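Local coordinates for protein transcriptional regulator, MarR family (Silicibacter pomeroyi DSS-3, PDB 3CDH) that probably binds DNA as a dimeric winged helix-turn-helix transcription factor of the MarR family, regulating gene expression, at residues Y19-S24 with G139-L144; C51-D56 with A109-L114; M58-L63 with R76-M81; R124-L129 with A135-V140. All coordinates share one frame; numbering follows the deposited sequence.

Contact 1: Y19-S24 with G139-L144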
loop_
_atom_site.group_PDB
_atom_site.type_symbol
_atom_site.label_atom_id
_atom_site.label_comp_id
_atom_site.label_asym_id
_atom_site.label_seq_id
_atom_site.Cartn_x
_atom_site.Cartn_y
_atom_site.Cartn_z
ATOM N N TYR B 19 -5.054 6.711 -4.823
ATOM C CA TYR B 19 -4.536 5.938 -5.931
ATOM C C TYR B 19 -3.044 6.206 -6.094
ATOM O O TYR B 19 -2.243 5.273 -6.170
ATOM C CB TYR B 19 -5.287 6.226 -7.226
ATOM C CG TYR B 19 -4.549 5.663 -8.406
ATOM C CD1 TYR B 19 -3.711 6.472 -9.170
ATOM C CD2 TYR B 19 -4.624 4.308 -8.729
ATOM C CE1 TYR B 19 -3.000 5.965 -10.247
ATOM C CE2 TYR B 19 -3.929 3.793 -9.809
ATOM C CZ TYR B 19 -3.118 4.629 -10.548
ATOM O OH TYR B 19 -2.428 4.154 -11.604
ATOM N N LEU B 20 -2.666 7.481 -6.134
ATOM C CA LEU B 20 -1.276 7.836 -6.328
ATOM C C LEU B 20 -0.423 7.260 -5.212
ATOM O O LEU B 20 0.670 6.756 -5.478
ATOM C CB LEU B 20 -1.110 9.328 -6.399
ATOM C CG LEU B 20 -1.701 9.962 -7.655
ATOM C CD1 LEU B 20 -1.737 11.456 -7.452
ATOM C CD2 LEU B 20 -0.948 9.598 -8.908
ATOM N N LEU B 21 -0.904 7.295 -3.965
ATOM C CA LEU B 21 -0.120 6.688 -2.890
ATOM C C LEU B 21 0.037 5.174 -3.112
ATOM O O LEU B 21 1.156 4.640 -3.081
ATOM C CB LEU B 21 -0.735 6.979 -1.528
ATOM C CG LEU B 21 -0.491 8.366 -0.909
ATOM C CD1 LEU B 21 -1.330 8.561 0.340
ATOM C CD2 LEU B 21 0.972 8.608 -0.589
ATOM N N ALA B 22 -1.080 4.495 -3.379
ATOM C CA ALA B 22 -1.066 3.044 -3.431
ATOM C C ALA B 22 -0.256 2.519 -4.623
ATOM O O ALA B 22 0.524 1.575 -4.483
ATOM C CB ALA B 22 -2.461 2.510 -3.435
ATOM N N ALA B 23 -0.418 3.147 -5.779
ATOM C CA ALA B 23 0.351 2.781 -6.961
ATOM C C ALA B 23 1.852 2.992 -6.731
ATOM O O ALA B 23 2.669 2.103 -7.031
ATOM C CB ALA B 23 -0.120 3.569 -8.164
ATOM N N SER B 24 2.215 4.146 -6.188
ATOM C CA SER B 24 3.605 4.436 -5.869
ATOM C C SER B 24 4.222 3.366 -5.001
ATOM O O SER B 24 5.317 2.870 -5.279
ATOM C CB SER B 24 3.700 5.732 -5.105
ATOM O OG SER B 24 3.330 6.774 -5.958
ATOM N N GLY B 139 10.945 13.392 3.074
ATOM C CA GLY B 139 10.446 14.364 4.033
ATOM C C GLY B 139 8.974 14.549 3.788
ATOM O O GLY B 139 8.164 14.666 4.713
ATOM N N VAL B 140 8.612 14.537 2.518
ATOM C CA VAL B 140 7.242 14.734 2.151
ATOM C C VAL B 140 6.384 13.703 2.867
ATOM O O VAL B 140 5.386 14.066 3.513
ATOM C CB VAL B 140 7.078 14.649 0.623
ATOM C CG1 VAL B 140 5.606 14.532 0.218
ATOM C CG2 VAL B 140 7.721 15.867 -0.035
ATOM N N LEU B 141 6.794 12.432 2.783
ATOM C CA LEU B 141 6.009 11.326 3.334
ATOM C C LEU B 141 6.021 11.377 4.857
ATOM O O LEU B 141 4.985 11.166 5.503
ATOM C CB LEU B 141 6.488 9.973 2.790
ATOM C CG LEU B 141 6.436 9.744 1.278
ATOM C CD1 LEU B 141 7.158 8.465 0.923
ATOM C CD2 LEU B 141 5.010 9.712 0.769
ATOM N N ARG B 142 7.198 11.671 5.404
ATOM C CA ARG B 142 7.377 11.958 6.826
ATOM C C ARG B 142 6.351 13.003 7.303
ATOM O O ARG B 142 5.644 12.789 8.293
ATOM C CB ARG B 142 8.818 12.434 7.078
ATOM C CG ARG B 142 9.545 11.681 8.190
ATOM C CD ARG B 142 10.961 11.223 7.784
ATOM N NE ARG B 142 11.760 12.319 7.240
ATOM C CZ ARG B 142 12.862 12.145 6.516
ATOM N NH1 ARG B 142 13.520 13.203 6.045
ATOM N NH2 ARG B 142 13.297 10.914 6.262
ATOM N N THR B 143 6.255 14.109 6.565
ATOM C CA THR B 143 5.274 15.173 6.822
ATOM C C THR B 143 3.849 14.602 6.776
ATOM O O THR B 143 3.037 14.842 7.678
ATOM C CB THR B 143 5.411 16.376 5.847
ATOM O OG1 THR B 143 6.710 16.988 5.968
ATOM C CG2 THR B 143 4.370 17.423 6.160
ATOM N N LEU B 144 3.573 13.803 5.750
ATOM C CA LEU B 144 2.254 13.224 5.577
ATOM C C LEU B 144 1.834 12.381 6.791
ATOM O O LEU B 144 0.742 12.604 7.364
ATOM C CB LEU B 144 2.164 12.429 4.273
ATOM C CG LEU B 144 0.924 11.558 4.055
ATOM C CD1 LEU B 144 -0.377 12.353 4.143
ATOM C CD2 LEU B 144 1.029 10.836 2.725
#

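Contact 2: C51-D56 with A109-L114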
loop_
_atom_site.group_PDB
_atom_site.type_symbol
_atom_site.label_atom_id
_atom_site.label_comp_id
_atom_site.label_asym_id
_atom_site.label_seq_id
_atom_site.Cartn_x
_atom_site.Cartn_y
_atom_site.Cartn_z
ATOM N N CYS B 51 12.008 -4.904 10.782
ATOM C CA CYS B 51 11.721 -4.285 12.090
ATOM C C CYS B 51 12.635 -4.717 13.196
ATOM O O CYS B 51 12.803 -3.981 14.150
ATOM C CB CYS B 51 10.321 -4.594 12.579
ATOM S SG CYS B 51 9.096 -3.968 11.534
ATOM N N LEU B 52 13.177 -5.928 13.110
ATOM C CA LEU B 52 13.939 -6.452 14.240
ATOM C C LEU B 52 15.436 -6.241 14.120
ATOM O O LEU B 52 16.155 -6.497 15.067
ATOM C CB LEU B 52 13.613 -7.919 14.517
ATOM C CG LEU B 52 12.202 -8.247 14.992
ATOM C CD1 LEU B 52 12.101 -9.719 15.123
ATOM C CD2 LEU B 52 11.885 -7.611 16.314
ATOM N N VAL B 53 15.899 -5.779 12.964
ATOM C CA VAL B 53 17.324 -5.584 12.759
ATOM C C VAL B 53 17.945 -4.596 13.763
ATOM O O VAL B 53 18.951 -4.939 14.367
ATOM C CB VAL B 53 17.650 -5.249 11.293
ATOM C CG1 VAL B 53 17.455 -3.779 11.003
ATOM C CG2 VAL B 53 19.055 -5.688 10.951
ATOM N N ASP B 54 17.351 -3.412 13.976
ATOM C CA ASP B 54 17.886 -2.480 14.994
ATOM C C ASP B 54 17.466 -2.853 16.385
ATOM O O ASP B 54 18.299 -2.897 17.268
ATOM C CB ASP B 54 17.444 -1.033 14.838
ATOM C CG ASP B 54 17.346 -0.608 13.431
ATOM O OD1 ASP B 54 18.324 -0.014 12.898
ATOM O OD2 ASP B 54 16.270 -0.873 12.869
ATOM N N ASN B 55 16.181 -3.085 16.593
ATOM C CA ASN B 55 15.642 -3.320 17.908
ATOM C C ASN B 55 16.052 -4.679 18.481
ATOM O O ASN B 55 16.316 -5.618 17.753
ATOM C CB ASN B 55 14.132 -3.182 17.841
ATOM C CG ASN B 55 13.689 -1.962 17.006
ATOM O OD1 ASN B 55 13.827 -1.933 15.770
ATOM N ND2 ASN B 55 13.153 -0.948 17.686
ATOM N N ASP B 56 16.137 -4.781 19.796
ATOM C CA ASP B 56 16.504 -6.051 20.408
ATOM C C ASP B 56 15.324 -6.980 20.553
ATOM O O ASP B 56 15.491 -8.186 20.498
ATOM C CB ASP B 56 17.107 -5.835 21.793
ATOM C CG ASP B 56 18.592 -5.547 21.740
ATOM O OD1 ASP B 56 19.291 -6.150 20.877
ATOM O OD2 ASP B 56 19.056 -4.726 22.574
ATOM N N ALA B 109 21.553 -12.562 10.981
ATOM C CA ALA B 109 22.441 -12.568 9.813
ATOM C C ALA B 109 21.638 -12.255 8.551
ATOM O O ALA B 109 22.070 -11.466 7.696
ATOM C CB ALA B 109 23.159 -13.903 9.671
ATOM N N LEU B 110 20.464 -12.882 8.456
ATOM C CA LEU B 110 19.650 -12.801 7.278
ATOM C C LEU B 110 19.101 -11.385 7.161
ATOM O O LEU B 110 19.217 -10.753 6.103
ATOM C CB LEU B 110 18.534 -13.812 7.363
ATOM C CG LEU B 110 17.516 -13.804 6.222
ATOM C CD1 LEU B 110 18.196 -13.847 4.842
ATOM C CD2 LEU B 110 16.491 -14.943 6.378
ATOM N N ALA B 111 18.541 -10.883 8.259
ATOM C CA ALA B 111 18.055 -9.516 8.313
ATOM C C ALA B 111 19.137 -8.562 7.893
ATOM O O ALA B 111 18.882 -7.610 7.149
ATOM C CB ALA B 111 17.577 -9.173 9.699
ATOM N N GLU B 112 20.361 -8.818 8.339
ATOM C CA GLU B 112 21.402 -7.876 8.009
ATOM C C GLU B 112 21.679 -7.839 6.531
ATOM O O GLU B 112 21.785 -6.763 5.952
ATOM C CB GLU B 112 22.647 -8.114 8.812
ATOM C CG GLU B 112 22.759 -7.136 9.953
ATOM C CD GLU B 112 23.459 -7.730 11.176
ATOM O OE1 GLU B 112 24.424 -8.540 11.035
ATOM O OE2 GLU B 112 23.031 -7.374 12.298
ATOM N N SER B 113 21.741 -8.995 5.891
ATOM C CA SER B 113 22.058 -8.956 4.491
ATOM C C SER B 113 20.887 -8.429 3.662
ATOM O O SER B 113 21.093 -7.707 2.683
ATOM C CB SER B 113 22.615 -10.282 3.998
ATOM O OG SER B 113 21.584 -11.118 3.582
ATOM N N LEU B 114 19.659 -8.711 4.085
ATOM C CA LEU B 114 18.504 -8.107 3.433
ATOM C C LEU B 114 18.430 -6.599 3.603
ATOM O O LEU B 114 18.153 -5.877 2.648
ATOM C CB LEU B 114 17.224 -8.722 3.945
ATOM C CG LEU B 114 17.080 -10.156 3.490
ATOM C CD1 LEU B 114 15.821 -10.730 4.083
ATOM C CD2 LEU B 114 17.063 -10.213 1.978
#

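Contact 3: M58-L63 with R76-M81. With SO4 (sulfate ion), chain I.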
loop_
_atom_site.group_PDB
_atom_site.type_symbol
_atom_site.label_atom_id
_atom_site.label_comp_id
_atom_site.label_asym_id
_atom_site.label_seq_id
_atom_site.Cartn_x
_atom_site.Cartn_y
_atom_site.Cartn_z
HETATM N N MSE B 58 10.687 -6.909 20.291
HETATM C CA MSE B 58 9.461 -6.185 20.034
HETATM C C MSE B 58 8.258 -7.004 20.397
HETATM O O MSE B 58 8.293 -8.235 20.335
HETATM C CB MSE B 58 9.349 -5.839 18.580
HETATM C CG MSE B 58 9.731 -4.470 18.261
HETATM SE SE MSE B 58 8.910 -3.909 16.567
HETATM C CE MSE B 58 10.311 -2.593 16.139
HETATM N N MSE B 59 7.191 -6.304 20.755
HETATM C CA MSE B 59 5.919 -6.913 21.056
HETATM C C MSE B 59 5.305 -7.239 19.738
HETATM O O MSE B 59 5.474 -6.493 18.778
HETATM C CB MSE B 59 5.029 -5.923 21.775
HETATM C CG MSE B 59 5.577 -5.412 23.078
HETATM SE SE MSE B 59 4.255 -4.218 23.881
HETATM C CE MSE B 59 4.894 -2.430 23.416
ATOM N N ILE B 60 4.591 -8.348 19.661
ATOM C CA ILE B 60 4.039 -8.743 18.368
ATOM C C ILE B 60 3.082 -7.663 17.892
ATOM O O ILE B 60 2.963 -7.412 16.687
ATOM C CB ILE B 60 3.329 -10.103 18.396
ATOM C CG1 ILE B 60 4.295 -11.192 18.803
ATOM C CG2 ILE B 60 2.761 -10.464 17.011
ATOM C CD1 ILE B 60 3.830 -12.576 18.386
ATOM N N THR B 61 2.430 -6.995 18.838
ATOM C CA THR B 61 1.451 -5.978 18.486
ATOM C C THR B 61 2.100 -4.791 17.759
ATOM O O THR B 61 1.510 -4.244 16.815
ATOM C CB THR B 61 0.612 -5.543 19.702
ATOM O OG1 THR B 61 1.476 -4.989 20.689
ATOM C CG2 THR B 61 -0.110 -6.753 20.340
ATOM N N ARG B 62 3.306 -4.401 18.173
ATOM C CA ARG B 62 4.025 -3.328 17.472
ATOM C C ARG B 62 4.534 -3.825 16.114
ATOM O O ARG B 62 4.485 -3.102 15.110
ATOM C CB ARG B 62 5.165 -2.740 18.326
ATOM C CG ARG B 62 6.096 -1.723 17.620
ATOM C CD ARG B 62 5.563 -0.263 17.592
ATOM N NE ARG B 62 6.529 0.676 16.985
ATOM C CZ ARG B 62 6.221 1.849 16.421
ATOM N NH1 ARG B 62 4.963 2.277 16.374
ATOM N NH2 ARG B 62 7.182 2.594 15.885
ATOM N N LEU B 63 5.017 -5.060 16.082
ATOM C CA LEU B 63 5.450 -5.646 14.834
ATOM C C LEU B 63 4.293 -5.609 13.844
ATOM O O LEU B 63 4.487 -5.250 12.682
ATOM C CB LEU B 63 5.878 -7.086 15.068
ATOM C CG LEU B 63 7.146 -7.720 14.541
ATOM C CD1 LEU B 63 8.285 -6.760 14.255
ATOM C CD2 LEU B 63 7.524 -8.657 15.659
ATOM N N ARG B 76 0.602 -15.661 13.125
ATOM C CA ARG B 76 0.788 -16.864 12.330
ATOM C C ARG B 76 2.137 -16.790 11.654
ATOM O O ARG B 76 2.923 -17.758 11.699
ATOM C CB ARG B 76 -0.340 -17.082 11.335
ATOM C CG ARG B 76 -1.499 -17.882 11.965
ATOM C CD ARG B 76 -2.713 -18.139 11.031
ATOM N NE ARG B 76 -3.176 -16.936 10.299
ATOM C CZ ARG B 76 -4.247 -16.186 10.611
ATOM N NH1 ARG B 76 -5.000 -16.475 11.675
ATOM N NH2 ARG B 76 -4.562 -15.124 9.855
ATOM N N ILE B 77 2.440 -15.610 11.116
ATOM C CA ILE B 77 3.721 -15.415 10.474
ATOM C C ILE B 77 4.881 -15.522 11.425
ATOM O O ILE B 77 5.839 -16.257 11.140
ATOM C CB ILE B 77 3.787 -14.152 9.645
ATOM C CG1 ILE B 77 3.199 -14.489 8.291
ATOM C CG2 ILE B 77 5.233 -13.745 9.401
ATOM C CD1 ILE B 77 2.483 -13.392 7.715
ATOM N N VAL B 78 4.804 -14.830 12.555
ATOM C CA VAL B 78 5.890 -14.899 13.488
ATOM C C VAL B 78 6.059 -16.336 13.939
ATOM O O VAL B 78 7.181 -16.806 14.001
ATOM C CB VAL B 78 5.701 -13.963 14.670
ATOM C CG1 VAL B 78 6.661 -14.312 15.792
ATOM C CG2 VAL B 78 5.889 -12.491 14.209
ATOM N N ASP B 79 4.972 -17.057 14.218
ATOM C CA ASP B 79 5.128 -18.460 14.610
ATOM C C ASP B 79 5.905 -19.280 13.595
ATOM O O ASP B 79 6.687 -20.175 13.963
ATOM C CB ASP B 79 3.797 -19.148 14.789
ATOM C CG ASP B 79 3.035 -18.642 15.980
ATOM O OD1 ASP B 79 3.631 -18.059 16.918
ATOM O OD2 ASP B 79 1.802 -18.827 15.953
ATOM N N GLN B 80 5.674 -19.001 12.321
ATOM C CA GLN B 80 6.328 -19.778 11.268
ATOM C C GLN B 80 7.821 -19.502 11.264
ATOM O O GLN B 80 8.617 -20.424 11.118
ATOM C CB GLN B 80 5.734 -19.467 9.902
ATOM C CG GLN B 80 4.346 -19.952 9.763
ATOM C CD GLN B 80 3.735 -19.529 8.447
ATOM O OE1 GLN B 80 3.901 -18.380 7.998
ATOM N NE2 GLN B 80 3.037 -20.468 7.798
HETATM N N MSE B 81 8.179 -18.232 11.434
HETATM C CA MSE B 81 9.555 -17.840 11.520
HETATM C C MSE B 81 10.225 -18.433 12.756
HETATM O O MSE B 81 11.388 -18.827 12.734
HETATM C CB MSE B 81 9.648 -16.325 11.516
HETATM C CG MSE B 81 9.186 -15.734 10.228
HETATM SE SE MSE B 81 9.173 -13.773 10.282
HETATM C CE MSE B 81 11.054 -13.408 10.052
HETATM S S SO4 I . 8.085 -2.850 21.806
HETATM O O1 SO4 I . 8.233 -3.237 23.220
HETATM O O2 SO4 I . 9.345 -2.466 21.174
HETATM O O3 SO4 I . 7.528 -3.970 21.065
HETATM O O4 SO4 I . 7.181 -1.710 21.660
#

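Contact 4: R124-L129 with A135-V140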
loop_
_atom_site.group_PDB
_atom_site.type_symbol
_atom_site.label_atom_id
_atom_site.label_comp_id
_atom_site.label_asym_id
_atom_site.label_seq_id
_atom_site.Cartn_x
_atom_site.Cartn_y
_atom_site.Cartn_z
ATOM N N ARG B 124 19.628 3.524 -5.039
ATOM C CA ARG B 124 19.487 3.526 -6.480
ATOM C C ARG B 124 18.329 4.465 -6.828
ATOM O O ARG B 124 18.474 5.411 -7.618
ATOM C CB ARG B 124 19.187 2.116 -6.985
ATOM C CG ARG B 124 19.750 1.771 -8.373
ATOM C CD ARG B 124 20.870 0.665 -8.345
ATOM N NE ARG B 124 20.593 -0.500 -7.472
ATOM C CZ ARG B 124 19.547 -1.347 -7.561
ATOM N NH1 ARG B 124 19.438 -2.360 -6.695
ATOM N NH2 ARG B 124 18.594 -1.185 -8.491
ATOM N N LEU B 125 17.188 4.226 -6.204
ATOM C CA LEU B 125 15.996 4.991 -6.521
ATOM C C LEU B 125 16.099 6.491 -6.146
ATOM O O LEU B 125 15.729 7.372 -6.930
ATOM C CB LEU B 125 14.785 4.317 -5.886
ATOM C CG LEU B 125 13.423 4.977 -5.994
ATOM C CD1 LEU B 125 13.056 5.277 -7.434
ATOM C CD2 LEU B 125 12.414 4.057 -5.383
ATOM N N LEU B 126 16.613 6.780 -4.954
ATOM C CA LEU B 126 16.743 8.165 -4.522
ATOM C C LEU B 126 17.622 8.950 -5.462
ATOM O O LEU B 126 17.364 10.129 -5.709
ATOM C CB LEU B 126 17.285 8.265 -3.104
ATOM C CG LEU B 126 16.300 7.886 -2.009
ATOM C CD1 LEU B 126 17.008 7.830 -0.678
ATOM C CD2 LEU B 126 15.127 8.856 -1.964
ATOM N N SER B 127 18.670 8.298 -5.969
ATOM C CA SER B 127 19.541 8.897 -6.972
ATOM C C SER B 127 18.692 9.317 -8.165
ATOM O O SER B 127 18.663 10.487 -8.541
ATOM C CB SER B 127 20.632 7.916 -7.411
ATOM O OG SER B 127 21.409 8.456 -8.470
ATOM N N ALA B 128 17.969 8.357 -8.729
ATOM C CA ALA B 128 17.145 8.593 -9.899
ATOM C C ALA B 128 16.185 9.759 -9.678
ATOM O O ALA B 128 15.840 10.468 -10.622
ATOM C CB ALA B 128 16.386 7.326 -10.279
ATOM N N LEU B 129 15.787 9.975 -8.428
ATOM C CA LEU B 129 14.848 11.037 -8.086
ATOM C C LEU B 129 15.489 12.399 -7.842
ATOM O O LEU B 129 14.826 13.429 -7.957
ATOM C CB LEU B 129 14.079 10.644 -6.833
ATOM C CG LEU B 129 13.068 9.521 -6.928
ATOM C CD1 LEU B 129 12.330 9.529 -5.638
ATOM C CD2 LEU B 129 12.116 9.726 -8.102
ATOM N N ALA B 135 12.620 14.734 -5.430
ATOM C CA ALA B 135 13.893 14.625 -4.719
ATOM C C ALA B 135 13.721 14.502 -3.209
ATOM O O ALA B 135 14.459 13.757 -2.584
ATOM C CB ALA B 135 14.801 15.764 -5.055
ATOM N N ARG B 136 12.749 15.216 -2.633
ATOM C CA ARG B 136 12.506 15.165 -1.175
ATOM C C ARG B 136 11.279 14.314 -0.774
ATOM O O ARG B 136 10.626 14.588 0.248
ATOM C CB ARG B 136 12.399 16.572 -0.578
ATOM C CG ARG B 136 13.665 17.405 -0.660
ATOM C CD ARG B 136 13.501 18.705 0.150
ATOM N NE ARG B 136 14.410 19.764 -0.321
ATOM C CZ ARG B 136 15.673 19.946 0.111
ATOM N NH1 ARG B 136 16.214 19.147 1.049
ATOM N NH2 ARG B 136 16.411 20.936 -0.404
ATOM N N ILE B 137 10.990 13.281 -1.573
ATOM C CA ILE B 137 9.915 12.319 -1.298
ATOM C C ILE B 137 9.885 11.868 0.173
ATOM O O ILE B 137 8.829 11.749 0.776
ATOM C CB ILE B 137 9.978 11.089 -2.268
ATOM C CG1 ILE B 137 8.946 10.018 -1.919
ATOM C CG2 ILE B 137 11.317 10.398 -2.223
ATOM C CD1 ILE B 137 7.551 10.283 -2.406
ATOM N N LYS B 138 11.045 11.647 0.761
ATOM C CA LYS B 138 11.097 11.141 2.107
ATOM C C LYS B 138 10.573 12.111 3.160
ATOM O O LYS B 138 9.834 11.694 4.061
ATOM C CB LYS B 138 12.504 10.753 2.441
ATOM C CG LYS B 138 12.891 9.392 1.977
ATOM C CD LYS B 138 13.993 8.956 2.911
ATOM C CE LYS B 138 14.663 7.745 2.418
ATOM N NZ LYS B 138 15.651 7.369 3.431
ATOM N N GLY B 139 10.945 13.392 3.074
ATOM C CA GLY B 139 10.446 14.364 4.033
ATOM C C GLY B 139 8.974 14.549 3.788
ATOM O O GLY B 139 8.164 14.666 4.713
ATOM N N VAL B 140 8.612 14.537 2.518
ATOM C CA VAL B 140 7.242 14.734 2.151
ATOM C C VAL B 140 6.384 13.703 2.867
ATOM O O VAL B 140 5.386 14.066 3.513
ATOM C CB VAL B 140 7.078 14.649 0.623
ATOM C CG1 VAL B 140 5.606 14.532 0.218
ATOM C CG2 VAL B 140 7.721 15.867 -0.035
#

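Contact 1: Y19-S24 with G139-L144
L21 and L144 meet tip to tip, each extending its isobutyl end from its own helix toward the other, and they carry most of this sparse apolar contact. The terminal methyl CD2 of L144 is set against the fork of L21, 4.0 Å from L21 CD2 and 4.1 Å from L21 CD1, so both branches of one leucine rest on a single methyl of the other. The two side chains arrive by different routes. In L144, CG is anti to the backbone N (chi1 170°), whereas in L21 it stands beside the N, anti to the carbonyl carbon (chi1 -79°). L141, one turn earlier than L144 on the same helix, adds a more distant touch, with its CD2 4.4 Å from L21 CD2. The backbones stay well apart, the CA atoms of L21 and L141 being separated by 9.9 Å, and methyl groups alone bridge the gap. All three leucines are buried. On helix 17-38 the hydroxyl of S24 turns back on its own backbone, where OG donates to L20 O at 2.7 Å. That carbonyl also accepts the helical N-H of S24, and the two donors come from opposite faces of its plane. The contact joins helix 17-38 near its start to helix 137-147, the N- and C-terminal elements that build the dimerisation region in MarR proteins. The second subunit closes round the same leucines: its L141 packs on L21 and its I137 on L144, while its S25 and T132 lie against A22 and T143.

Contact 2: C51-D56 with A109-L114
V53 meets A111 and E112 through one methyl group, placed by its first torsion: at chi1 83° CG2 is anti to the backbone N, while CG1 takes the crowded position between N and the carbonyl carbon. CG2 thereby rests against A111 CB at 4.0 Å. The same methyl touches the aliphatic part of E112, with V53 CG2 4.1 Å from E112 CG. In the glutamate it is chi1 (-101°) that carries CG to this methyl, and the bend at chi2 (148°) only directs the carboxylate onward; its chain and that of V53 cross obliquely. What E112 contributes here is a methylene group, and its carboxylate lies beyond the point of touch. The small side chain of A111 lets the helices come close, as the CA atoms of V53 and A111 are 6.0 Å apart. Burial is uneven across the contact: A111 is buried, V53 is half covered, and E112 lies at the solvent edge. Polar links to the long helix run alongside this apolar spot, since R108, one turn before E112, gives a hydrogen bond from NH1 to V53 O and a weak one from NH2 to N55 O. The contact thus ties the last turn of helix 43-54 to the first half of the long helix 105-130. Inward of it, A111 also packs on L49 of helix 43-54 and on L103 of strand 100-103, L52 covers V101 and L103 of that strand, and C51 leans on helix 60-67 at L63 and L66. From the second subunit, the backbone N of F12 is hydrogen-bonded to D54 OD2, and V13 packs on C51.

Contact 3: M58-L63 with R76-M81
Apolar packing joins I60 and L63 to V78, whose two methyls are divided between them. V78 CG1 receives the end of I60, CD1, at 4.2 Å. Its other branch, CG2, lies 4.4 Å from L63 CD2. I60 reaches across because its chain is drawn out at chi2 (-160°), which carries CD1 away from its own backbone. Successive turns of the helix beginning at I60 thus bracket one valine of helix 71-84, at a CA separation of 8.1 Å between I60 and V78, and all three residues are buried.

Polar interactions lie to the side of this apolar core. D79 OD1 forms a salt bridge with R89 of strand 87-89, and Q80 OE1 accepts a hydrogen bond from R42.

A sulfate ion, probably from the crystallisation liquor, sits at the start of helix 60-67. Its O3 faces the backbone N of M59, the N-cap residue, though the modelled separation is too short to be trusted in detail. The helix start would be expected to attract an anion. The selenomethionine side chain of M59 curls beside the ion, bent at chi3 (-99°).

Helices 60-67 and 71-84 are the helix-turn-helix pair of a MarR-type winged-helix domain, in which the second normally serves as the recognition helix; V78 also packs on V87, R89 and V101 of the wing strands.

Contact 4: R124-L129 with A135-V140
L129 and I137 form the tight part of this contact, with L129 CD1 3.7 Å from I137 CG2. The same I137 methyl also receives L126 CD2 at 4.1 Å, so CG2 is shared by two leucines on consecutive turns. The orientation of I137 explains this division: CG1 is anti to the backbone N (chi1 175°) and leads its ethyl arm away, leaving CG2 to face the leucines. L126 lies across I137 at about a right angle. Nearby the connecting loop brings A135 against the backbone of L129, with A135 CA 3.6 Å from L129 O. That carbonyl is also a hydrogen-bond acceptor for T132 OG1 within the connecting turn.

The looser side, nearer solvent, is formed by the partly exposed L126 and K138, where only the aliphatic chain of the lysine touches. This chain runs out extended beyond CG and passes L126 at about a right angle, with K138 CE 3.9 Å from L126 CD1. Its NZ continues past the leucine to the carbonyl oxygen of G15 of the second subunit, and to a salt bridge with E122 of its own chain.

The contact spans the corner between the end of the long helix 105-130 and the beginning of helix 137-147. The second subunit packs on it as well, with its V147 on L129, its V140 on I137 and its L17 on L125.

Overall arrangement
Contacts 1 and 4 share G139 and V140 of helix 137-147; their centres lie 12 Å apart at the dimerisation end of the chain. Contacts 2 and 3 belong to the winged-helix part and touch directly, L52 CD2 lying 3.8 Å from M58 CB. Helix 105-130 spans the two regions, serving contact 2 in its first half and contact 4 near its end, about 23 Å away between centres. Contact 3, beside the sulfate, is the most remote from contact 4, at about 30 Å between centres. The second subunit reaches contacts 1, 2 and 4 but not contact 3.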